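PDB 4LGV: glucose-6-phosphate 1-dehydrogenase from Mycobacterium avium, which probably catalyses the NADP-dependent oxidation of glucose 6-phosphate to 6-phosphogluconolactone, the first step of the pentose phosphate pathway. Local coordinates for residues I222-I227 against P334-A339; L262-P267 against W328-V333; A286-D291 against R322-N327; R351-H356 against A476-W481. All blocks are in the same frame, centred on the assembly; numbering follows the deposited sequence.

Contact 1. Residues I222-I227 against P334-A339; sequences ISEIHI and PIFLRA
H226 and F336 set out in the same direction, CG anti to the carbonyl carbon in both (chi1 -69° and -66°), and lie side by side at paired strand positions. H226 CD2 comes 3.8 Å from F336 CD2, the two ring planes nearly perpendicular. E224 reaches the same ring with an extended chain, its OE1 3.5 Å from F336 CE2. That oxygen also accepts the H226 NE2 proton (2.8 Å), met on its anti side, and a second bond from the backbone N of H475; the two bonds hold OE1, and the one from NE2 helps to set the imidazole rotation. Underneath, strands 222-230 and 335-340 are parallel neighbours within the mixed sheet of the C-terminal domain. I225 N donates to P334 O (3.0 Å), F336 N to I225 O (2.8 Å), I227 N to F336 O (2.7 Å) and R338 N to I227 O (2.8 Å). The other face is aliphatic: I225 packs on I335, and I227 CG2 sits 4.2 Å from L337 CG beneath L260 and L256 of helix 246-264. On the other edge of strand 222-230, S223 and E224 both face F353 of strand 347-354, a classic beta bulge, while R338 turns its NE to T228 OG1.

Contact 2. Residues L262-P267 against W328-V333; sequences LVAMEP and WRWAGV
A264 and W330 join the C-terminal end of helix 246-264 to the connection between strands 318-323 and 335-340, which makes a type II beta turn from W330 to V333. The tight part is around the indole. W330 NE1 donates a nearly straight bond to A264 O (2.9 Å), the oxygen lying in the ring plane and the N-H arriving in the carbonyl plane on a lone pair. A264 CB lies off one face of the indole, 3.3 Å from W330 NE1, and the aliphatic part of R329 runs over the opposite face, CG 3.5 Å above the plane toward the rim. Beyond that buried core the contact becomes partly exposed and polar. The R329 side chain runs extended to CD, then turns about the CG-CD bond (chi3 -69°), swinging the guanidinium to E266 for a side-on, two-nitrogen salt bridge. R329 NH1 bonds W217 O instead. This outer side borders other subunits: W328 of the second subunit packs on R329 and P267, and W328 itself meets F360 of the third. In the salt bridge R329 NH2 reaches E266 OE1 on its syn side (2.9 Å), whereas R329 NE meets E266 OE2 (2.8 Å) from above the carboxylate plane, 41° out of it.

Contact 3. Residues A286-D291 against R322-N327; sequences AMPSLD and RTEIDN
The A286 peptide carbonyl and the E324 carboxylate are the flat groups that meet the opposite segment. D326 N donates to A286 O (2.8 Å) from 33° outside the carbonyl plane. E324 OE2 touches P288 CG at 3.6 Å, the carboxylate-tipped chain and the puckered proline ring crossing at about a right angle, and P288 CD lies 3.5 Å from the backbone oxygen of E324. Between them M287 crosses T323 and I325 at a slant. With chi3 at 69° its end bends back, laying CE 3.3 Å from T323 OG1, while M287 CG packs 3.7 Å from I325 CG1. L290 CD2 ends the row against T323 CB (3.8 Å). A water that donates to P288 O (2.8 Å) also lies close to T323 OG1, bridging the spread between the two backbones. The buried side chains M287 and L290 both touch I443 of helix 434-449, and M287 also meets L257 and L260 of helix 246-264. D326 OD2 bonds S361 OG of the third subunit, and A286 packs on F362 there. The loop after helix 273-284 thus runs roughly antiparallel to the chain leaving strand 318-323, which goes on into an inverse gamma turn centred on D326, beside A286.

Contact 4. Residues R351-H356 against A476-W481; sequences RMFLHH and AWQQPW
R351 opens the segment by rising from strand 347-354 across the side chain of Q478. Its CD rests 3.7 Å from Q478 CG, and a bend at chi3 (-68°) turns the guanidinium so that one face receives Q478 CB, 3.8 Å above the plane and toward its rim. R351 NH2 comes 3.3 Å from Q479 O at an angle too poor for a bond, and W481 N lies at the guanidinium edge. The polar partners are elsewhere: R351 NE makes a salt bridge with E349, NH1 bonds Q373 OE1, and E349 also accepts W481 N, gathering the arginine and the tail backbone round one carboxylate. Two residues on, F353 points the same way and presents its ring edge, CZ standing 3.7 Å from Q478 CG. Its ring stacks with H475 and meets H226 edge-to-face. Q478 thus wedges one methylene between arginine and phenylalanine, and its own bend at chi2 (-70°) folds the amide back until NE2 donates to A476 O (3.0 Å), from 45° above that carbonyl plane. In this way the C-terminal tail beyond helix 466-470 lies over one face of the mixed sheet of the C-terminal domain. Between the two segments themselves the touching is mainly by van der Waals contact, and the charge of R351 is probably balanced by E349 rather than by the tail.

How the contacts relate
From the N terminus, contact 1 opens at strand 222-230, contact 2 at the end of helix 246-264 and contact 3 in the loop after helix 273-284. They close in reverse order: contact 3 at 322-327, contact 2 at 328-333, contact 1 at 334-339, so 3 nests in 2 and 2 in 1. Contact 4 follows in series, opening on strand 347-354 and closing in the C-terminal tail. I335 O lies 2.8 Å from T323 N, joining contacts 1 and 3 in the mixed sheet, and H226 O lies 2.7 Å from R351 N, joining 1 and 4. On the face of the sheet that carries I225, W330 of contact 2 touches I325 of contact 3 and M352 of contact 4.

Contact 1. Residues I222-I227 against P334-A339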
# COMPACT_ATOMS: atom_id res chain seq x y z
N ILE A 222 1.19 -5.34 -10.43
CA ILE A 222 1.52 -5.83 -11.77
C ILE A 222 2.35 -7.09 -11.63
O ILE A 222 3.35 -7.08 -10.90
CB ILE A 222 2.36 -4.83 -12.56
CG1 ILE A 222 1.64 -3.50 -12.80
CG2 ILE A 222 2.81 -5.40 -13.88
CD1 ILE A 222 0.27 -3.62 -13.38
N SER A 223 1.93 -8.17 -12.29
CA SER A 223 2.70 -9.44 -12.23
C SER A 223 3.65 -9.65 -13.39
O SER A 223 4.67 -10.28 -13.21
CB SER A 223 1.81 -10.68 -12.15
OG SER A 223 1.10 -10.79 -13.36
N GLU A 224 3.36 -9.06 -14.52
CA GLU A 224 4.09 -9.36 -15.72
C GLU A 224 3.83 -8.29 -16.77
O GLU A 224 2.72 -7.76 -16.85
CB GLU A 224 3.60 -10.72 -16.24
CG GLU A 224 4.33 -11.28 -17.42
CD GLU A 224 4.11 -12.79 -17.53
OE1 GLU A 224 4.11 -13.35 -18.68
OE2 GLU A 224 3.91 -13.42 -16.49
N ILE A 225 4.81 -8.07 -17.64
CA ILE A 225 4.68 -7.14 -18.75
C ILE A 225 5.04 -7.79 -20.07
O ILE A 225 6.05 -8.49 -20.14
CB ILE A 225 5.60 -5.92 -18.52
CG1 ILE A 225 5.19 -5.20 -17.23
CG2 ILE A 225 5.47 -4.96 -19.67
CD1 ILE A 225 6.03 -4.04 -16.81
N HIS A 226 4.23 -7.57 -21.12
CA HIS A 226 4.54 -8.05 -22.48
C HIS A 226 4.58 -6.85 -23.42
O HIS A 226 3.64 -6.05 -23.46
CB HIS A 226 3.50 -8.97 -23.04
CG HIS A 226 3.44 -10.30 -22.38
ND1 HIS A 226 2.54 -11.28 -22.78
CD2 HIS A 226 4.10 -10.81 -21.32
CE1 HIS A 226 2.70 -12.35 -22.02
NE2 HIS A 226 3.63 -12.08 -21.12
N ILE A 227 5.68 -6.73 -24.14
CA ILE A 227 5.83 -5.69 -25.14
C ILE A 227 5.85 -6.33 -26.53
O ILE A 227 6.65 -7.23 -26.79
CB ILE A 227 7.12 -4.92 -24.91
CG1 ILE A 227 6.97 -4.12 -23.61
CG2 ILE A 227 7.38 -4.01 -26.09
CD1 ILE A 227 8.20 -3.34 -23.19
N PRO A 334 8.57 -10.32 -14.52
CA PRO A 334 9.15 -10.62 -15.78
C PRO A 334 8.63 -9.72 -16.89
O PRO A 334 7.43 -9.46 -16.96
CB PRO A 334 8.70 -12.09 -16.05
CG PRO A 334 8.08 -12.58 -14.76
CD PRO A 334 7.61 -11.34 -14.09
N ILE A 335 9.54 -9.30 -17.76
CA ILE A 335 9.22 -8.47 -18.89
C ILE A 335 9.57 -9.23 -20.17
O ILE A 335 10.72 -9.58 -20.40
CB ILE A 335 10.01 -7.16 -18.79
CG1 ILE A 335 9.68 -6.46 -17.46
CG2 ILE A 335 9.71 -6.27 -19.98
CD1 ILE A 335 10.53 -5.25 -17.13
N PHE A 336 8.56 -9.53 -20.98
CA PHE A 336 8.75 -10.22 -22.22
C PHE A 336 8.55 -9.25 -23.38
O PHE A 336 7.63 -8.44 -23.38
CB PHE A 336 7.78 -11.42 -22.35
CG PHE A 336 8.03 -12.52 -21.36
CD1 PHE A 336 9.02 -13.44 -21.58
CD2 PHE A 336 7.28 -12.63 -20.23
CE1 PHE A 336 9.29 -14.45 -20.66
CE2 PHE A 336 7.50 -13.63 -19.32
CZ PHE A 336 8.51 -14.56 -19.53
N LEU A 337 9.40 -9.39 -24.38
CA LEU A 337 9.39 -8.52 -25.51
C LEU A 337 9.47 -9.33 -26.81
O LEU A 337 10.22 -10.29 -26.87
CB LEU A 337 10.56 -7.61 -25.39
CG LEU A 337 10.72 -6.55 -26.43
CD1 LEU A 337 11.48 -5.39 -25.80
CD2 LEU A 337 11.44 -7.12 -27.65
N ARG A 338 8.64 -8.97 -27.79
CA ARG A 338 8.69 -9.57 -29.10
C ARG A 338 8.53 -8.50 -30.15
O ARG A 338 7.73 -7.56 -30.01
CB ARG A 338 7.64 -10.65 -29.29
CG ARG A 338 6.22 -10.18 -29.25
CD ARG A 338 5.24 -11.33 -29.42
NE ARG A 338 3.88 -10.86 -29.18
CZ ARG A 338 2.78 -11.56 -29.41
NH1 ARG A 338 2.88 -12.78 -29.90
NH2 ARG A 338 1.58 -11.04 -29.18
N ALA A 339 9.38 -8.60 -31.17
CA ALA A 339 9.36 -7.66 -32.29
C ALA A 339 9.69 -8.40 -33.58
O ALA A 339 10.56 -9.26 -33.60
CB ALA A 339 10.36 -6.57 -32.05

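Contact 2. Residues L262-P267 against W328-V333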
# COMPACT_ATOMS: atom_id res chain seq x y z
N LEU A 262 10.00 4.56 -20.48
CA LEU A 262 8.92 5.52 -20.27
C LEU A 262 7.84 4.90 -19.39
O LEU A 262 7.23 5.59 -18.58
CB LEU A 262 8.31 5.93 -21.59
CG LEU A 262 9.12 6.89 -22.41
CD1 LEU A 262 8.45 7.18 -23.75
CD2 LEU A 262 9.35 8.21 -21.71
N VAL A 263 7.56 3.62 -19.61
CA VAL A 263 6.51 2.92 -18.90
C VAL A 263 6.94 2.67 -17.47
O VAL A 263 6.12 2.69 -16.58
CB VAL A 263 6.20 1.56 -19.60
CG1 VAL A 263 5.35 0.67 -18.72
CG2 VAL A 263 5.45 1.81 -20.89
N ALA A 264 8.23 2.44 -17.26
CA ALA A 264 8.75 1.96 -15.97
C ALA A 264 9.42 3.00 -15.07
O ALA A 264 9.56 2.78 -13.86
CB ALA A 264 9.70 0.87 -16.22
N MET A 265 9.81 4.14 -15.62
CA MET A 265 10.59 5.13 -14.86
C MET A 265 9.82 5.75 -13.72
O MET A 265 8.58 5.85 -13.76
CB MET A 265 11.07 6.25 -15.76
CG MET A 265 9.97 7.07 -16.39
SD MET A 265 10.54 8.28 -17.58
CE MET A 265 8.98 9.09 -17.89
N GLU A 266 10.60 6.21 -12.74
CA GLU A 266 10.12 7.10 -11.71
C GLU A 266 9.79 8.46 -12.36
O GLU A 266 10.36 8.83 -13.39
CB GLU A 266 11.17 7.30 -10.61
CG GLU A 266 11.59 6.00 -9.95
CD GLU A 266 10.44 5.27 -9.28
OE1 GLU A 266 9.62 5.93 -8.60
OE2 GLU A 266 10.37 4.02 -9.38
N PRO A 267 8.90 9.23 -11.73
CA PRO A 267 8.56 10.51 -12.29
C PRO A 267 9.72 11.49 -12.26
O PRO A 267 10.33 11.66 -11.24
CB PRO A 267 7.43 11.02 -11.36
CG PRO A 267 7.56 10.22 -10.12
CD PRO A 267 8.12 8.91 -10.51
N TRP A 328 12.99 -1.24 -6.70
CA TRP A 328 11.87 -1.30 -5.76
C TRP A 328 10.51 -1.38 -6.45
O TRP A 328 9.58 -1.94 -5.90
CB TRP A 328 11.87 -0.12 -4.82
CG TRP A 328 12.91 -0.16 -3.75
CD1 TRP A 328 13.89 -1.08 -3.60
CD2 TRP A 328 13.11 0.80 -2.69
NE1 TRP A 328 14.68 -0.76 -2.53
CE2 TRP A 328 14.21 0.38 -1.95
CE3 TRP A 328 12.45 1.96 -2.31
CZ2 TRP A 328 14.68 1.09 -0.83
CZ3 TRP A 328 12.91 2.68 -1.20
CH2 TRP A 328 14.01 2.25 -0.48
N ARG A 329 10.39 -0.79 -7.64
CA ARG A 329 9.08 -0.71 -8.31
C ARG A 329 8.78 -1.98 -9.09
O ARG A 329 7.63 -2.41 -9.12
CB ARG A 329 9.03 0.46 -9.25
CG ARG A 329 7.65 0.70 -9.86
CD ARG A 329 7.61 1.96 -10.72
NE ARG A 329 7.73 3.12 -9.87
CZ ARG A 329 6.72 3.69 -9.23
NH1 ARG A 329 5.47 3.21 -9.33
NH2 ARG A 329 6.95 4.72 -8.46
N TRP A 330 9.80 -2.62 -9.65
CA TRP A 330 9.58 -3.70 -10.61
C TRP A 330 10.26 -5.08 -10.30
O TRP A 330 10.08 -6.01 -11.07
CB TRP A 330 10.00 -3.24 -12.01
CG TRP A 330 9.27 -2.01 -12.48
CD1 TRP A 330 9.80 -0.77 -12.68
CD2 TRP A 330 7.88 -1.91 -12.84
NE1 TRP A 330 8.83 0.09 -13.13
CE2 TRP A 330 7.65 -0.60 -13.26
CE3 TRP A 330 6.81 -2.81 -12.84
CZ2 TRP A 330 6.40 -0.14 -13.63
CZ3 TRP A 330 5.56 -2.38 -13.23
CH2 TRP A 330 5.37 -1.05 -13.63
N ALA A 331 10.98 -5.21 -9.21
CA ALA A 331 11.73 -6.46 -8.97
C ALA A 331 10.78 -7.65 -9.04
O ALA A 331 9.68 -7.60 -8.47
CB ALA A 331 12.43 -6.45 -7.63
N GLY A 332 11.24 -8.71 -9.70
CA GLY A 332 10.47 -9.96 -9.80
C GLY A 332 9.38 -9.96 -10.89
O GLY A 332 8.68 -10.99 -11.07
N VAL A 333 9.20 -8.85 -11.61
CA VAL A 333 8.18 -8.77 -12.63
C VAL A 333 8.86 -9.14 -13.95
O VAL A 333 9.65 -8.37 -14.44
CB VAL A 333 7.58 -7.36 -12.72
CG1 VAL A 333 6.68 -7.21 -13.93
CG2 VAL A 333 6.82 -7.02 -11.46

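Contact 3. Residues A286-D291 against R322-N327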
# COMPACT_ATOMS: atom_id res chain seq x y z
N ALA A 286 19.29 -0.44 -13.69
CA ALA A 286 18.80 -1.48 -12.81
C ALA A 286 18.42 -2.71 -13.61
O ALA A 286 17.84 -3.66 -13.05
CB ALA A 286 17.56 -0.99 -12.03
N MET A 287 18.72 -2.71 -14.90
CA MET A 287 18.44 -3.87 -15.74
C MET A 287 19.72 -4.69 -15.96
O MET A 287 20.72 -4.18 -16.41
CB MET A 287 17.90 -3.45 -17.12
CG MET A 287 16.55 -2.73 -17.08
SD MET A 287 15.84 -2.23 -18.66
CE MET A 287 15.44 -3.83 -19.40
N PRO A 288 19.67 -5.99 -15.70
CA PRO A 288 20.78 -6.86 -16.05
C PRO A 288 20.85 -7.06 -17.57
O PRO A 288 19.85 -6.91 -18.27
CB PRO A 288 20.43 -8.17 -15.36
CG PRO A 288 18.95 -8.19 -15.27
CD PRO A 288 18.49 -6.75 -15.25
N SER A 289 22.03 -7.40 -18.05
CA SER A 289 22.18 -7.76 -19.44
C SER A 289 21.32 -8.97 -19.81
O SER A 289 21.06 -9.82 -18.98
CB SER A 289 23.66 -8.00 -19.74
OG SER A 289 24.18 -9.02 -18.92
N LEU A 290 20.89 -9.03 -21.05
CA LEU A 290 20.03 -10.13 -21.50
C LEU A 290 20.73 -11.50 -21.36
O LEU A 290 21.95 -11.61 -21.58
CB LEU A 290 19.60 -9.94 -22.94
CG LEU A 290 18.79 -8.72 -23.28
CD1 LEU A 290 18.55 -8.69 -24.76
CD2 LEU A 290 17.47 -8.77 -22.54
N ASP A 291 19.92 -12.50 -21.01
CA ASP A 291 20.28 -13.92 -21.07
C ASP A 291 20.01 -14.50 -22.49
O ASP A 291 18.87 -14.70 -22.88
CB ASP A 291 19.47 -14.70 -20.04
CG ASP A 291 19.93 -16.16 -19.92
OD1 ASP A 291 20.73 -16.62 -20.77
OD2 ASP A 291 19.54 -16.81 -18.93
N ARG A 322 13.38 -12.16 -22.82
CA ARG A 322 12.97 -11.92 -21.47
C ARG A 322 13.98 -11.01 -20.81
O ARG A 322 15.16 -11.24 -20.91
CB ARG A 322 12.88 -13.24 -20.67
CG ARG A 322 12.48 -13.07 -19.20
CD ARG A 322 12.37 -14.45 -18.53
NE ARG A 322 11.90 -14.36 -17.15
CZ ARG A 322 11.29 -15.34 -16.46
NH1 ARG A 322 11.05 -16.54 -17.00
NH2 ARG A 322 10.92 -15.14 -15.21
N THR A 323 13.48 -10.02 -20.08
CA THR A 323 14.33 -9.15 -19.29
C THR A 323 13.60 -8.78 -17.98
O THR A 323 12.58 -9.38 -17.60
CB THR A 323 14.71 -7.90 -20.10
OG1 THR A 323 15.60 -7.10 -19.34
CG2 THR A 323 13.49 -7.09 -20.44
N GLU A 324 14.18 -7.84 -17.25
CA GLU A 324 13.64 -7.46 -15.96
C GLU A 324 14.24 -6.12 -15.54
O GLU A 324 15.28 -5.70 -16.05
CB GLU A 324 13.94 -8.52 -14.88
CG GLU A 324 15.40 -8.66 -14.57
CD GLU A 324 15.78 -9.61 -13.44
OE1 GLU A 324 15.29 -9.48 -12.29
OE2 GLU A 324 16.64 -10.44 -13.71
N ILE A 325 13.59 -5.48 -14.59
CA ILE A 325 14.09 -4.23 -13.97
C ILE A 325 14.16 -4.48 -12.45
O ILE A 325 13.13 -4.61 -11.79
CB ILE A 325 13.15 -3.07 -14.27
CG1 ILE A 325 13.08 -2.84 -15.77
CG2 ILE A 325 13.62 -1.80 -13.60
CD1 ILE A 325 11.94 -1.91 -16.17
N ASP A 326 15.38 -4.56 -11.94
CA ASP A 326 15.61 -5.06 -10.59
C ASP A 326 15.67 -3.93 -9.57
O ASP A 326 16.71 -3.70 -8.93
CB ASP A 326 16.90 -5.89 -10.56
CG ASP A 326 17.09 -6.64 -9.25
OD1 ASP A 326 16.09 -7.07 -8.61
OD2 ASP A 326 18.29 -6.80 -8.87
N ASN A 327 14.55 -3.25 -9.38
CA ASN A 327 14.48 -2.14 -8.42
C ASN A 327 13.25 -2.24 -7.52
O ASN A 327 12.55 -3.24 -7.58
CB ASN A 327 14.62 -0.83 -9.14
CG ASN A 327 13.39 -0.45 -9.97
OD1 ASN A 327 12.34 -1.08 -9.92
ND2 ASN A 327 13.54 0.62 -10.75
O HOH W 1 17.63 -8.45 -19.07

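Contact 4. Residues R351-H356 against A476-W481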
# COMPACT_ATOMS: atom_id res chain seq x y z
N ARG A 351 1.58 -4.46 -22.66
CA ARG A 351 0.45 -5.09 -21.99
C ARG A 351 0.89 -5.45 -20.60
O ARG A 351 1.80 -6.21 -20.41
CB ARG A 351 0.01 -6.36 -22.74
CG ARG A 351 -1.17 -7.10 -22.11
CD ARG A 351 -1.65 -8.20 -23.02
NE ARG A 351 -2.25 -7.65 -24.22
CZ ARG A 351 -3.53 -7.47 -24.42
NH1 ARG A 351 -4.39 -7.82 -23.49
NH2 ARG A 351 -3.95 -6.93 -25.56
N MET A 352 0.22 -4.88 -19.60
CA MET A 352 0.60 -5.11 -18.22
C MET A 352 -0.46 -5.97 -17.53
O MET A 352 -1.63 -5.58 -17.50
CB MET A 352 0.76 -3.79 -17.53
CG MET A 352 1.77 -2.89 -18.22
SD MET A 352 1.71 -1.27 -17.49
CE MET A 352 3.00 -1.61 -16.33
N PHE A 353 -0.06 -7.15 -17.05
CA PHE A 353 -0.95 -8.08 -16.38
C PHE A 353 -0.97 -7.79 -14.91
O PHE A 353 0.13 -7.70 -14.28
CB PHE A 353 -0.45 -9.52 -16.55
CG PHE A 353 -0.52 -10.03 -17.96
CD1 PHE A 353 0.52 -9.81 -18.83
CD2 PHE A 353 -1.63 -10.69 -18.42
CE1 PHE A 353 0.49 -10.31 -20.13
CE2 PHE A 353 -1.69 -11.17 -19.71
CZ PHE A 353 -0.62 -10.99 -20.58
N LEU A 354 -2.15 -7.65 -14.32
CA LEU A 354 -2.22 -7.52 -12.84
C LEU A 354 -2.23 -8.86 -12.18
O LEU A 354 -2.62 -9.81 -12.80
CB LEU A 354 -3.44 -6.77 -12.40
CG LEU A 354 -3.32 -5.25 -12.51
CD1 LEU A 354 -3.46 -4.77 -13.94
CD2 LEU A 354 -4.40 -4.60 -11.67
N HIS A 355 -1.79 -8.95 -10.92
CA HIS A 355 -2.08 -10.15 -10.13
C HIS A 355 -3.58 -10.29 -10.00
O HIS A 355 -4.35 -9.27 -9.98
CB HIS A 355 -1.52 -10.06 -8.68
CG HIS A 355 -0.05 -9.84 -8.61
ND1 HIS A 355 0.85 -10.85 -8.83
CD2 HIS A 355 0.68 -8.72 -8.38
CE1 HIS A 355 2.08 -10.39 -8.73
NE2 HIS A 355 2.01 -9.09 -8.47
N HIS A 356 -4.00 -11.53 -9.83
CA HIS A 356 -5.38 -11.78 -9.35
C HIS A 356 -5.57 -11.22 -7.97
O HIS A 356 -4.62 -11.03 -7.22
CB HIS A 356 -5.73 -13.28 -9.34
CG HIS A 356 -6.07 -13.82 -10.70
ND1 HIS A 356 -7.21 -13.47 -11.39
CD2 HIS A 356 -5.42 -14.71 -11.48
CE1 HIS A 356 -7.26 -14.14 -12.54
NE2 HIS A 356 -6.17 -14.87 -12.62
N ALA A 476 0.37 -16.44 -21.29
CA ALA A 476 0.42 -16.60 -22.74
C ALA A 476 0.45 -15.27 -23.46
O ALA A 476 -0.13 -14.29 -23.00
CB ALA A 476 -0.76 -17.44 -23.21
N TRP A 477 1.16 -15.20 -24.58
CA TRP A 477 1.06 -14.06 -25.47
C TRP A 477 -0.41 -13.89 -25.86
O TRP A 477 -1.04 -14.84 -26.30
CB TRP A 477 1.86 -14.27 -26.72
CG TRP A 477 3.37 -14.32 -26.53
CD1 TRP A 477 4.14 -15.42 -26.62
CD2 TRP A 477 4.26 -13.24 -26.29
NE1 TRP A 477 5.45 -15.11 -26.42
CE2 TRP A 477 5.55 -13.77 -26.19
CE3 TRP A 477 4.09 -11.89 -26.09
CZ2 TRP A 477 6.66 -13.00 -25.96
CZ3 TRP A 477 5.20 -11.12 -25.86
CH2 TRP A 477 6.48 -11.68 -25.83
N GLN A 478 -0.96 -12.69 -25.67
CA GLN A 478 -2.36 -12.41 -25.97
C GLN A 478 -2.47 -11.79 -27.37
O GLN A 478 -1.48 -11.27 -27.91
CB GLN A 478 -2.94 -11.38 -24.99
CG GLN A 478 -2.79 -11.71 -23.52
CD GLN A 478 -3.66 -12.87 -23.08
OE1 GLN A 478 -4.85 -12.82 -23.26
NE2 GLN A 478 -3.05 -13.93 -22.55
N GLN A 479 -3.66 -11.87 -27.94
CA GLN A 479 -3.95 -11.15 -29.19
C GLN A 479 -3.87 -9.66 -28.91
O GLN A 479 -4.49 -9.17 -27.97
CB GLN A 479 -5.32 -11.46 -29.81
CG GLN A 479 -5.29 -12.21 -31.17
CD GLN A 479 -4.95 -11.37 -32.43
OE1 GLN A 479 -5.18 -10.14 -32.51
NE2 GLN A 479 -4.43 -12.06 -33.44
N PRO A 480 -3.10 -8.93 -29.72
CA PRO A 480 -2.95 -7.52 -29.46
C PRO A 480 -4.21 -6.75 -29.70
O PRO A 480 -5.02 -7.13 -30.54
CB PRO A 480 -1.89 -7.07 -30.47
CG PRO A 480 -1.18 -8.29 -30.83
CD PRO A 480 -2.25 -9.35 -30.84
N TRP A 481 -4.34 -5.65 -28.97
CA TRP A 481 -5.43 -4.74 -29.16
C TRP A 481 -5.24 -3.88 -30.41
O TRP A 481 -4.45 -2.96 -30.41
CB TRP A 481 -5.56 -3.86 -27.92
CG TRP A 481 -6.61 -2.84 -28.03
CD1 TRP A 481 -7.82 -2.97 -28.61
CD2 TRP A 481 -6.55 -1.54 -27.49
NE1 TRP A 481 -8.52 -1.82 -28.49
CE2 TRP A 481 -7.77 -0.91 -27.79
CE3 TRP A 481 -5.57 -0.83 -26.78
CZ2 TRP A 481 -8.05 0.43 -27.41
CZ3 TRP A 481 -5.86 0.49 -26.39
CH2 TRP A 481 -7.08 1.11 -26.73